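PDB 1CBY: type-2Aa cytolytic delta-endotoxin from Bacillus thuringiensis serovar kyushuensis, which kills the larvae of dipteran insects such as mosquitoes by forming pores in the epithelial cell membrane of the midgut. Local coordinates for residues F143-W157 with K199-Y213. Residues are numbered along the deposited sequence; the frame is centred on the assembly and turned at random.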
ATOM      1  N   PHE A 143      -7.438  -4.271  11.481  1.00 14.86           N
ATOM      2  CA  PHE A 143      -7.556  -5.214  12.588  1.00 14.42           C
ATOM      3  C   PHE A 143      -6.452  -6.263  12.652  1.00 16.49           C
ATOM      4  O   PHE A 143      -6.261  -6.890  13.692  1.00 19.68           O
ATOM      5  CB  PHE A 143      -8.921  -5.918  12.547  1.00 13.38           C
ATOM      6  CG  PHE A 143     -10.093  -4.973  12.533  1.00 17.61           C
ATOM      7  CD1 PHE A 143     -10.607  -4.457  13.718  1.00 18.54           C
ATOM      8  CD2 PHE A 143     -10.666  -4.576  11.330  1.00 17.79           C
ATOM      9  CE1 PHE A 143     -11.669  -3.557  13.705  1.00 16.79           C
ATOM     10  CE2 PHE A 143     -11.725  -3.679  11.308  1.00 16.25           C
ATOM     11  CZ  PHE A 143     -12.228  -3.167  12.500  1.00 18.22           C
ATOM     12  N   THR A 144      -5.745  -6.471  11.543  1.00 20.10           N
ATOM     13  CA  THR A 144      -4.677  -7.467  11.488  1.00 18.99           C
ATOM     14  C   THR A 144      -3.349  -6.850  11.064  1.00 17.63           C
ATOM     15  O   THR A 144      -3.309  -5.761  10.483  1.00 11.99           O
ATOM     16  CB  THR A 144      -5.022  -8.660  10.519  1.00 23.37           C
ATOM     17  OG1 THR A 144      -5.372  -8.160   9.219  1.00 20.05           O
ATOM     18  CG2 THR A 144      -6.176  -9.494  11.064  1.00 21.49           C
ATOM     19  N   ASN A 145      -2.265  -7.557  11.363  1.00 19.00           N
ATOM     20  CA  ASN A 145      -0.921  -7.108  11.028  1.00 20.35           C
ATOM     21  C   ASN A 145      -0.587  -5.765  11.654  1.00 18.80           C
ATOM     22  O   ASN A 145       0.189  -4.987  11.097  1.00 14.99           O
ATOM     23  CB  ASN A 145      -0.721  -7.061   9.513  1.00 25.32           C
ATOM     24  CG  ASN A 145      -0.612  -8.440   8.901  1.00 28.58           C
ATOM     25  OD1 ASN A 145      -0.099  -9.373   9.523  1.00 28.10           O
ATOM     26  ND2 ASN A 145      -1.094  -8.581   7.674  1.00 30.82           N
ATOM     27  N   LEU A 146      -1.145  -5.519  12.835  1.00 16.53           N
ATOM     28  CA  LEU A 146      -0.909  -4.280  13.559  1.00 18.36           C
ATOM     29  C   LEU A 146       0.535  -4.224  14.035  1.00 23.65           C
ATOM     30  O   LEU A 146       1.091  -3.146  14.230  1.00 23.36           O
ATOM     31  CB  LEU A 146      -1.869  -4.152  14.738  1.00  7.36           C
ATOM     32  CG  LEU A 146      -3.330  -3.897  14.363  1.00  7.84           C
ATOM     33  CD1 LEU A 146      -4.161  -3.747  15.627  1.00  3.01           C
ATOM     34  CD2 LEU A 146      -3.434  -2.646  13.508  1.00  2.00           C
ATOM     35  N   ASP A 147       1.155  -5.392  14.168  1.00 26.72           N
ATOM     36  CA  ASP A 147       2.548  -5.486  14.594  1.00 31.42           C
ATOM     37  C   ASP A 147       3.478  -4.782  13.602  1.00 33.77           C
ATOM     38  O   ASP A 147       4.532  -4.270  13.978  1.00 38.81           O
ATOM     39  CB  ASP A 147       2.957  -6.956  14.731  1.00 30.55           C
ATOM     40  CG  ASP A 147       2.873  -7.711  13.422  1.00 26.02           C
ATOM     41  OD1 ASP A 147       1.860  -7.558  12.715  1.00 27.94           O
ATOM     42  OD2 ASP A 147       3.820  -8.454  13.093  1.00 30.19           O
ATOM     43  N   THR A 148       3.068  -4.747  12.339  1.00 35.36           N
ATOM     44  CA  THR A 148       3.849  -4.119  11.283  1.00 30.38           C
ATOM     45  C   THR A 148       3.445  -2.653  11.134  1.00 28.60           C
ATOM     46  O   THR A 148       3.974  -1.938  10.286  1.00 30.99           O
ATOM     47  CB  THR A 148       3.620  -4.842   9.932  1.00 34.99           C
ATOM     48  OG1 THR A 148       3.559  -6.261  10.142  1.00 42.97           O
ATOM     49  CG2 THR A 148       4.759  -4.557   8.976  1.00 43.56           C
ATOM     50  N   GLN A 149       2.501  -2.208  11.955  1.00 28.08           N
ATOM     51  CA  GLN A 149       2.030  -0.830  11.887  1.00 35.36           C
ATOM     52  C   GLN A 149       2.265  -0.073  13.186  1.00 42.60           C
ATOM     53  O   GLN A 149       1.675   0.994  13.415  1.00 42.15           O
ATOM     54  CB  GLN A 149       0.544  -0.803  11.571  1.00 32.94           C
ATOM     55  CG  GLN A 149       0.163  -1.482  10.285  1.00 23.68           C
ATOM     56  CD  GLN A 149      -1.322  -1.428  10.069  1.00 23.31           C
ATOM     57  OE1 GLN A 149      -1.914  -0.351  10.059  1.00 16.09           O
ATOM     58  NE2 GLN A 149      -1.942  -2.588   9.943  1.00 30.61           N
ATOM     59  N   ILE A 150       3.103  -0.629  14.052  1.00 48.55           N
ATOM     60  CA  ILE A 150       3.381   0.018  15.317  1.00 49.73           C
ATOM     61  C   ILE A 150       4.299   1.224  15.095  1.00 50.22           C
ATOM     62  O   ILE A 150       5.279   1.150  14.347  1.00 49.03           O
ATOM     63  CB  ILE A 150       3.955  -0.981  16.358  1.00 48.92           C
ATOM     64  CG1 ILE A 150       3.883  -0.374  17.758  1.00 57.44           C
ATOM     65  CG2 ILE A 150       5.376  -1.380  15.999  1.00 46.19           C
ATOM     66  CD1 ILE A 150       4.099  -1.375  18.872  1.00 65.84           C
ATOM     67  N   ASP A 151       3.895   2.352  15.673  1.00 48.00           N
ATOM     68  CA  ASP A 151       4.602   3.627  15.602  1.00 48.32           C
ATOM     69  C   ASP A 151       4.292   4.454  14.358  1.00 44.38           C
ATOM     70  O   ASP A 151       4.989   5.424  14.059  1.00 48.54           O
ATOM     71  CB  ASP A 151       6.111   3.441  15.789  1.00 54.74           C
ATOM     72  CG  ASP A 151       6.466   2.903  17.168  1.00 60.97           C
ATOM     73  OD1 ASP A 151       5.632   3.019  18.095  1.00 61.16           O
ATOM     74  OD2 ASP A 151       7.582   2.362  17.327  1.00 67.31           O
ATOM     75  N   GLU A 152       3.222   4.087  13.658  1.00 39.57           N
ATOM     76  CA  GLU A 152       2.789   4.805  12.464  1.00 25.59           C
ATOM     77  C   GLU A 152       1.773   5.843  12.922  1.00 21.00           C
ATOM     78  O   GLU A 152       1.004   5.593  13.843  1.00 22.67           O
ATOM     79  CB  GLU A 152       2.149   3.847  11.461  1.00 27.12           C
ATOM     80  CG  GLU A 152       3.065   2.717  10.981  1.00 22.82           C
ATOM     81  CD  GLU A 152       4.199   3.181  10.072  1.00 29.88           C
ATOM     82  OE1 GLU A 152       4.298   4.391   9.777  1.00 29.79           O
ATOM     83  OE2 GLU A 152       4.996   2.322   9.640  1.00 35.29           O
ATOM     84  N   ALA A 153       1.735   6.985  12.250  1.00 22.11           N
ATOM     85  CA  ALA A 153       0.834   8.075  12.624  1.00 22.59           C
ATOM     86  C   ALA A 153      -0.670   7.832  12.552  1.00 21.25           C
ATOM     87  O   ALA A 153      -1.433   8.483  13.269  1.00 25.82           O
ATOM     88  CB  ALA A 153       1.188   9.329  11.841  1.00 27.20           C
ATOM     89  N   TRP A 154      -1.107   6.927  11.681  1.00 24.16           N
ATOM     90  CA  TRP A 154      -2.537   6.658  11.529  1.00 19.59           C
ATOM     91  C   TRP A 154      -3.165   5.828  12.640  1.00 21.40           C
ATOM     92  O   TRP A 154      -4.384   5.646  12.662  1.00 24.00           O
ATOM     93  CB  TRP A 154      -2.845   6.045  10.156  1.00 13.91           C
ATOM     94  CG  TRP A 154      -2.166   4.747   9.877  1.00  9.94           C
ATOM     95  CD1 TRP A 154      -2.577   3.510  10.267  1.00  9.98           C
ATOM     96  CD2 TRP A 154      -0.958   4.553   9.132  1.00  2.33           C
ATOM     97  NE1 TRP A 154      -1.701   2.555   9.811  1.00  9.71           N
ATOM     98  CE2 TRP A 154      -0.698   3.169   9.112  1.00  2.00           C
ATOM     99  CE3 TRP A 154      -0.074   5.417   8.478  1.00  8.65           C
ATOM    100  CZ2 TRP A 154       0.409   2.626   8.463  1.00  4.41           C
ATOM    101  CZ3 TRP A 154       1.026   4.878   7.829  1.00  7.61           C
ATOM    102  CH2 TRP A 154       1.259   3.492   7.830  1.00  4.28           C
ATOM    103  N   ILE A 155      -2.345   5.318  13.554  1.00 24.07           N
ATOM    104  CA  ILE A 155      -2.872   4.527  14.661  1.00 28.66           C
ATOM    105  C   ILE A 155      -2.439   5.064  16.024  1.00 29.76           C
ATOM    106  O   ILE A 155      -1.253   5.250  16.282  1.00 32.31           O
ATOM    107  CB  ILE A 155      -2.523   3.022  14.524  1.00 28.57           C
ATOM    108  CG1 ILE A 155      -3.086   2.248  15.718  1.00 25.26           C
ATOM    109  CG2 ILE A 155      -1.021   2.825  14.363  1.00 27.86           C
ATOM    110  CD1 ILE A 155      -3.003   0.754  15.566  1.00 33.29           C
ATOM    111  N   PHE A 156      -3.420   5.327  16.882  1.00 31.21           N
ATOM    112  CA  PHE A 156      -3.172   5.848  18.222  1.00 32.77           C
ATOM    113  C   PHE A 156      -3.794   4.936  19.269  1.00 33.72           C
ATOM    114  O   PHE A 156      -5.019   4.842  19.365  1.00 32.09           O
ATOM    115  CB  PHE A 156      -3.768   7.253  18.358  1.00 42.07           C
ATOM    116  CG  PHE A 156      -3.593   7.860  19.725  1.00 46.27           C
ATOM    117  CD1 PHE A 156      -2.334   8.241  20.176  1.00 48.27           C
ATOM    118  CD2 PHE A 156      -4.690   8.067  20.553  1.00 50.02           C
ATOM    119  CE1 PHE A 156      -2.173   8.820  21.427  1.00 49.91           C
ATOM    120  CE2 PHE A 156      -4.539   8.644  21.807  1.00 48.78           C
ATOM    121  CZ  PHE A 156      -3.280   9.022  22.244  1.00 51.90           C
ATOM    122  N   TRP A 157      -2.949   4.277  20.055  1.00 30.42           N
ATOM    123  CA  TRP A 157      -3.420   3.377  21.103  1.00 29.24           C
ATOM    124  C   TRP A 157      -3.819   4.166  22.343  1.00 29.52           C
ATOM    125  O   TRP A 157      -3.495   5.347  22.472  1.00 32.54           O
ATOM    126  CB  TRP A 157      -2.330   2.377  21.486  1.00 27.67           C
ATOM    127  CG  TRP A 157      -1.717   1.641  20.331  1.00 34.14           C
ATOM    128  CD1 TRP A 157      -0.666   2.055  19.564  1.00 30.16           C
ATOM    129  CD2 TRP A 157      -2.071   0.331  19.854  1.00 32.08           C
ATOM    130  NE1 TRP A 157      -0.336   1.084  18.654  1.00 34.64           N
ATOM    131  CE2 TRP A 157      -1.179   0.017  18.805  1.00 30.40           C
ATOM    132  CE3 TRP A 157      -3.047  -0.605  20.215  1.00 32.13           C
ATOM    133  CZ2 TRP A 157      -1.233  -1.196  18.112  1.00 26.29           C
ATOM    134  CZ3 TRP A 157      -3.101  -1.811  19.527  1.00 31.32           C
ATOM    135  CH2 TRP A 157      -2.197  -2.095  18.486  1.00 28.63           C
ATOM    136  N   LYS A 199      -2.833  -6.082  24.177  1.00 37.17           N
ATOM    137  CA  LYS A 199      -2.090  -5.686  22.986  1.00 37.57           C
ATOM    138  C   LYS A 199      -1.126  -6.717  22.386  1.00 36.69           C
ATOM    139  O   LYS A 199      -1.026  -6.818  21.167  1.00 41.35           O
ATOM    140  CB  LYS A 199      -1.370  -4.353  23.238  1.00 38.92           C
ATOM    141  CG  LYS A 199      -0.529  -3.862  22.070  1.00 38.48           C
ATOM    142  CD  LYS A 199      -0.044  -2.440  22.271  1.00 38.30           C
ATOM    143  CE  LYS A 199       1.308  -2.245  21.604  1.00 45.58           C
ATOM    144  NZ  LYS A 199       1.746  -0.823  21.557  1.00 50.23           N
ATOM    145  N   GLN A 200      -0.417  -7.476  23.216  1.00 37.74           N
ATOM    146  CA  GLN A 200       0.511  -8.477  22.685  1.00 38.07           C
ATOM    147  C   GLN A 200      -0.200  -9.523  21.841  1.00 38.76           C
ATOM    148  O   GLN A 200       0.384 -10.075  20.911  1.00 43.97           O
ATOM    149  CB  GLN A 200       1.305  -9.160  23.800  1.00 38.90           C
ATOM    150  CG  GLN A 200       2.629  -8.485  24.118  1.00 40.97           C
ATOM    151  CD  GLN A 200       3.600  -8.485  22.943  1.00 39.38           C
ATOM    152  OE1 GLN A 200       4.171  -9.519  22.587  1.00 36.76           O
ATOM    153  NE2 GLN A 200       3.807  -7.318  22.353  1.00 35.40           N
ATOM    154  N   LYS A 201      -1.452  -9.809  22.186  1.00 37.93           N
ATOM    155  CA  LYS A 201      -2.247 -10.774  21.436  1.00 38.84           C
ATOM    156  C   LYS A 201      -2.835 -10.098  20.194  1.00 34.27           C
ATOM    157  O   LYS A 201      -2.760 -10.637  19.088  1.00 35.46           O
ATOM    158  CB  LYS A 201      -3.343 -11.372  22.320  1.00 43.04           C
ATOM    159  CG  LYS A 201      -2.786 -12.277  23.409  1.00 51.21           C
ATOM    160  CD  LYS A 201      -3.865 -13.069  24.121  1.00 56.73           C
ATOM    161  CE  LYS A 201      -3.237 -14.070  25.080  1.00 62.22           C
ATOM    162  NZ  LYS A 201      -4.251 -14.904  25.788  1.00 68.75           N
ATOM    163  N   VAL A 202      -3.353  -8.886  20.375  1.00 26.92           N
ATOM    164  CA  VAL A 202      -3.929  -8.112  19.280  1.00 24.19           C
ATOM    165  C   VAL A 202      -2.919  -7.907  18.145  1.00 25.63           C
ATOM    166  O   VAL A 202      -3.252  -8.071  16.969  1.00 34.68           O
ATOM    167  CB  VAL A 202      -4.427  -6.730  19.771  1.00 17.38           C
ATOM    168  CG1 VAL A 202      -4.866  -5.875  18.602  1.00 26.34           C
ATOM    169  CG2 VAL A 202      -5.579  -6.900  20.722  1.00 13.82           C
ATOM    170  N   LEU A 203      -1.679  -7.590  18.501  1.00 23.92           N
ATOM    171  CA  LEU A 203      -0.627  -7.356  17.512  1.00 26.43           C
ATOM    172  C   LEU A 203      -0.418  -8.516  16.541  1.00 25.00           C
ATOM    173  O   LEU A 203       0.033  -8.308  15.411  1.00 22.93           O
ATOM    174  CB  LEU A 203       0.703  -7.040  18.207  1.00 28.27           C
ATOM    175  CG  LEU A 203       0.853  -5.729  18.981  1.00 29.05           C
ATOM    176  CD1 LEU A 203       2.237  -5.685  19.622  1.00 32.76           C
ATOM    177  CD2 LEU A 203       0.655  -4.538  18.058  1.00 19.81           C
ATOM    178  N   PHE A 204      -0.729  -9.732  16.982  1.00 24.84           N
ATOM    179  CA  PHE A 204      -0.551 -10.907  16.140  1.00 27.25           C
ATOM    180  C   PHE A 204      -1.850 -11.592  15.725  1.00 28.89           C
ATOM    181  O   PHE A 204      -1.877 -12.790  15.441  1.00 30.30           O
ATOM    182  CB  PHE A 204       0.422 -11.884  16.798  1.00 26.76           C
ATOM    183  CG  PHE A 204       1.805 -11.326  16.949  1.00 32.28           C
ATOM    184  CD1 PHE A 204       2.716 -11.409  15.902  1.00 32.14           C
ATOM    185  CD2 PHE A 204       2.177 -10.657  18.111  1.00 34.19           C
ATOM    186  CE1 PHE A 204       3.977 -10.829  16.006  1.00 33.93           C
ATOM    187  CE2 PHE A 204       3.433 -10.075  18.226  1.00 37.20           C
ATOM    188  CZ  PHE A 204       4.335 -10.161  17.171  1.00 39.87           C
ATOM    189  N   PHE A 205      -2.917 -10.802  15.663  1.00 25.67           N
ATOM    190  CA  PHE A 205      -4.227 -11.277  15.249  1.00 20.98           C
ATOM    191  C   PHE A 205      -4.262 -11.561  13.745  1.00 23.78           C
ATOM    192  O   PHE A 205      -3.650 -10.848  12.945  1.00 26.65           O
ATOM    193  CB  PHE A 205      -5.278 -10.219  15.574  1.00 13.91           C
ATOM    194  CG  PHE A 205      -5.969 -10.428  16.882  1.00 14.26           C
ATOM    195  CD1 PHE A 205      -5.607 -11.480  17.723  1.00 16.59           C
ATOM    196  CD2 PHE A 205      -7.018  -9.593  17.261  1.00 11.51           C
ATOM    197  CE1 PHE A 205      -6.281 -11.698  18.924  1.00 16.23           C
ATOM    198  CE2 PHE A 205      -7.698  -9.802  18.456  1.00 16.49           C
ATOM    199  CZ  PHE A 205      -7.330 -10.858  19.290  1.00 18.10           C
ATOM    200  N   THR A 206      -5.003 -12.590  13.361  1.00 24.97           N
ATOM    201  CA  THR A 206      -5.145 -12.962  11.959  1.00 25.94           C
ATOM    202  C   THR A 206      -6.627 -12.886  11.571  1.00 26.25           C
ATOM    203  O   THR A 206      -7.497 -12.751  12.433  1.00 22.53           O
ATOM    204  CB  THR A 206      -4.611 -14.387  11.695  1.00 23.24           C
ATOM    205  OG1 THR A 206      -5.353 -15.332  12.472  1.00 29.28           O
ATOM    206  CG2 THR A 206      -3.139 -14.484  12.060  1.00 22.61           C
ATOM    207  N   ILE A 207      -6.907 -12.961  10.274  1.00 30.13           N
ATOM    208  CA  ILE A 207      -8.272 -12.908   9.750  1.00 23.90           C
ATOM    209  C   ILE A 207      -9.198 -13.939  10.408  1.00 19.63           C
ATOM    210  O   ILE A 207     -10.412 -13.717  10.527  1.00 20.63           O
ATOM    211  CB  ILE A 207      -8.253 -13.114   8.207  1.00 26.70           C
ATOM    212  CG1 ILE A 207      -7.740 -11.851   7.512  1.00 28.77           C
ATOM    213  CG2 ILE A 207      -9.627 -13.458   7.675  1.00 34.07           C
ATOM    214  CD1 ILE A 207      -8.646 -10.649   7.683  1.00 29.78           C
ATOM    215  N   LYS A 208      -8.611 -15.035  10.877  1.00 14.50           N
ATOM    216  CA  LYS A 208      -9.363 -16.117  11.501  1.00 20.51           C
ATOM    217  C   LYS A 208      -9.605 -15.974  13.004  1.00 26.65           C
ATOM    218  O   LYS A 208     -10.210 -16.853  13.619  1.00 30.55           O
ATOM    219  CB  LYS A 208      -8.645 -17.444  11.255  1.00 19.49           C
ATOM    220  CG  LYS A 208      -8.304 -17.733   9.804  1.00 26.06           C
ATOM    221  CD  LYS A 208      -7.576 -19.066   9.697  1.00 31.29           C
ATOM    222  CE  LYS A 208      -7.213 -19.410   8.266  1.00 34.46           C
ATOM    223  NZ  LYS A 208      -6.589 -20.760   8.183  1.00 41.22           N
ATOM    224  N   ASP A 209      -9.122 -14.894  13.607  1.00 30.21           N
ATOM    225  CA  ASP A 209      -9.296 -14.716  15.042  1.00 29.38           C
ATOM    226  C   ASP A 209     -10.602 -14.083  15.461  1.00 29.17           C
ATOM    227  O   ASP A 209     -11.208 -13.329  14.708  1.00 35.43           O
ATOM    228  CB  ASP A 209      -8.105 -13.973  15.645  1.00 28.38           C
ATOM    229  CG  ASP A 209      -6.887 -14.868  15.790  1.00 32.86           C
ATOM    230  OD1 ASP A 209      -6.991 -15.915  16.463  1.00 39.10           O
ATOM    231  OD2 ASP A 209      -5.830 -14.540  15.220  1.00 31.28           O
ATOM    232  N   SER A 210     -11.033 -14.409  16.672  1.00 29.97           N
ATOM    233  CA  SER A 210     -12.276 -13.893  17.219  1.00 36.05           C
ATOM    234  C   SER A 210     -12.005 -13.134  18.515  1.00 38.00           C
ATOM    235  O   SER A 210     -11.014 -13.394  19.202  1.00 40.04           O
ATOM    236  CB  SER A 210     -13.236 -15.051  17.506  1.00 43.49           C
ATOM    237  OG  SER A 210     -13.368 -15.904  16.382  1.00 56.23           O
ATOM    238  N   ALA A 211     -12.892 -12.204  18.848  1.00 35.56           N
ATOM    239  CA  ALA A 211     -12.768 -11.418  20.068  1.00 32.86           C
ATOM    240  C   ALA A 211     -13.989 -10.522  20.187  1.00 35.06           C
ATOM    241  O   ALA A 211     -14.670 -10.258  19.193  1.00 35.99           O
ATOM    242  CB  ALA A 211     -11.494 -10.573  20.034  1.00 25.76           C
ATOM    243  N   ARG A 212     -14.315 -10.135  21.415  1.00 38.24           N
ATOM    244  CA  ARG A 212     -15.443  -9.247  21.670  1.00 37.11           C
ATOM    245  C   ARG A 212     -14.976  -7.874  21.199  1.00 34.29           C
ATOM    246  O   ARG A 212     -14.001  -7.329  21.721  1.00 35.56           O
ATOM    247  CB  ARG A 212     -15.784  -9.246  23.166  1.00 43.86           C
ATOM    248  CG  ARG A 212     -16.592  -8.058  23.675  1.00 53.33           C
ATOM    249  CD  ARG A 212     -18.045  -8.083  23.245  1.00 64.41           C
ATOM    250  NE  ARG A 212     -18.814  -7.079  23.978  1.00 76.28           N
ATOM    251  CZ  ARG A 212     -20.061  -6.716  23.691  1.00 82.38           C
ATOM    252  NH1 ARG A 212     -20.709  -7.267  22.675  1.00 84.81           N
ATOM    253  NH2 ARG A 212     -20.665  -5.793  24.427  1.00 87.91           N
ATOM    254  N   TYR A 213     -15.614  -7.379  20.145  1.00 31.70           N
ATOM    255  CA  TYR A 213     -15.276  -6.096  19.558  1.00 27.20           C
ATOM    256  C   TYR A 213     -16.315  -5.008  19.749  1.00 31.62           C
ATOM    257  O   TYR A 213     -17.525  -5.261  19.778  1.00 31.43           O
ATOM    258  CB  TYR A 213     -15.036  -6.250  18.055  1.00 15.20           C
ATOM    259  CG  TYR A 213     -13.629  -6.626  17.676  1.00 13.95           C
ATOM    260  CD1 TYR A 213     -12.664  -5.645  17.454  1.00 15.91           C
ATOM    261  CD2 TYR A 213     -13.259  -7.959  17.520  1.00 12.03           C
ATOM    262  CE1 TYR A 213     -11.364  -5.983  17.087  1.00 10.01           C
ATOM    263  CE2 TYR A 213     -11.959  -8.305  17.151  1.00 12.23           C
ATOM    264  CZ  TYR A 213     -11.021  -7.311  16.941  1.00  9.24           C
ATOM    265  OH  TYR A 213      -9.729  -7.647  16.622  1.00 21.40           O
TER
HETATM  266  O   HOH W   1      -7.956  -5.597  15.805  1.00 31.93           O
HETATM  267  O   HOH W   2      -0.953  -9.653  12.686  1.00 36.33           O
HETATM  268  O   HOH W   3      -2.591  -7.487  14.328  1.00 41.43           O
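Asp147, in the 3-10 turn 146-148, comes closest to the other segment at Leu203, with CA atoms 4.7 Å apart; the CA atoms of Thr144 and Phe205 are 5.4 Å apart. One direct backbone bond joins the segments, weak and bent, from Asp147 N to Leu203 O (3.4 Å, 133° at the hydrogen). Water does more of the joining: one molecule accepts from Leu146 N and lies within bonding distance of Val202 O and Leu203 O, which compete for its protons; another accepts weakly from Asn145 N and lies near Phe205 O. Small and branched, Thr144 can lay its methyl CG2 on the backbone where the turns 202-205 and 206-209 meet, 3.4 Å from Phe205 O, while its hydroxyl bonds back to Lys140 O.

In this Cyt-family toxin, the contact joins the connection from helix 129-141 to strand 155-158 with the helical link between strands 183-195 and 210-225 of the sheet. Apolar side chains pack beside the waters. Leu146 CD1 reaches Val202 CG1 at 3.7 Å, and Leu203 CD2 touches CH2 and CZ2 of the Trp157 ring and packs more loosely on Leu146 CB. That flat indole offers Lys199 a broad surface: with CG anti to the backbone N (chi1 178°), the lysine runs across one face, slightly bent at chi3, CD over the six-membered ring in a CH-pi contact and NZ 4.1 Å from the centroid of the five-membered ring in a cation-pi contact. Ile155 CD1 covers the opposite face.

Phe143, buried against helix 107-122, turns its edge to the face of Tyr213 in an offset edge-to-face pair, planes 85° apart. The tyrosine's hydroxyl meets a water (2.8 Å from OH) that donates to Phe143 O. Near the dimer interface, Asp147 CB lies over the Phe204 ring, while its carboxylate forms a salt bridge with Lys140 of the second subunit.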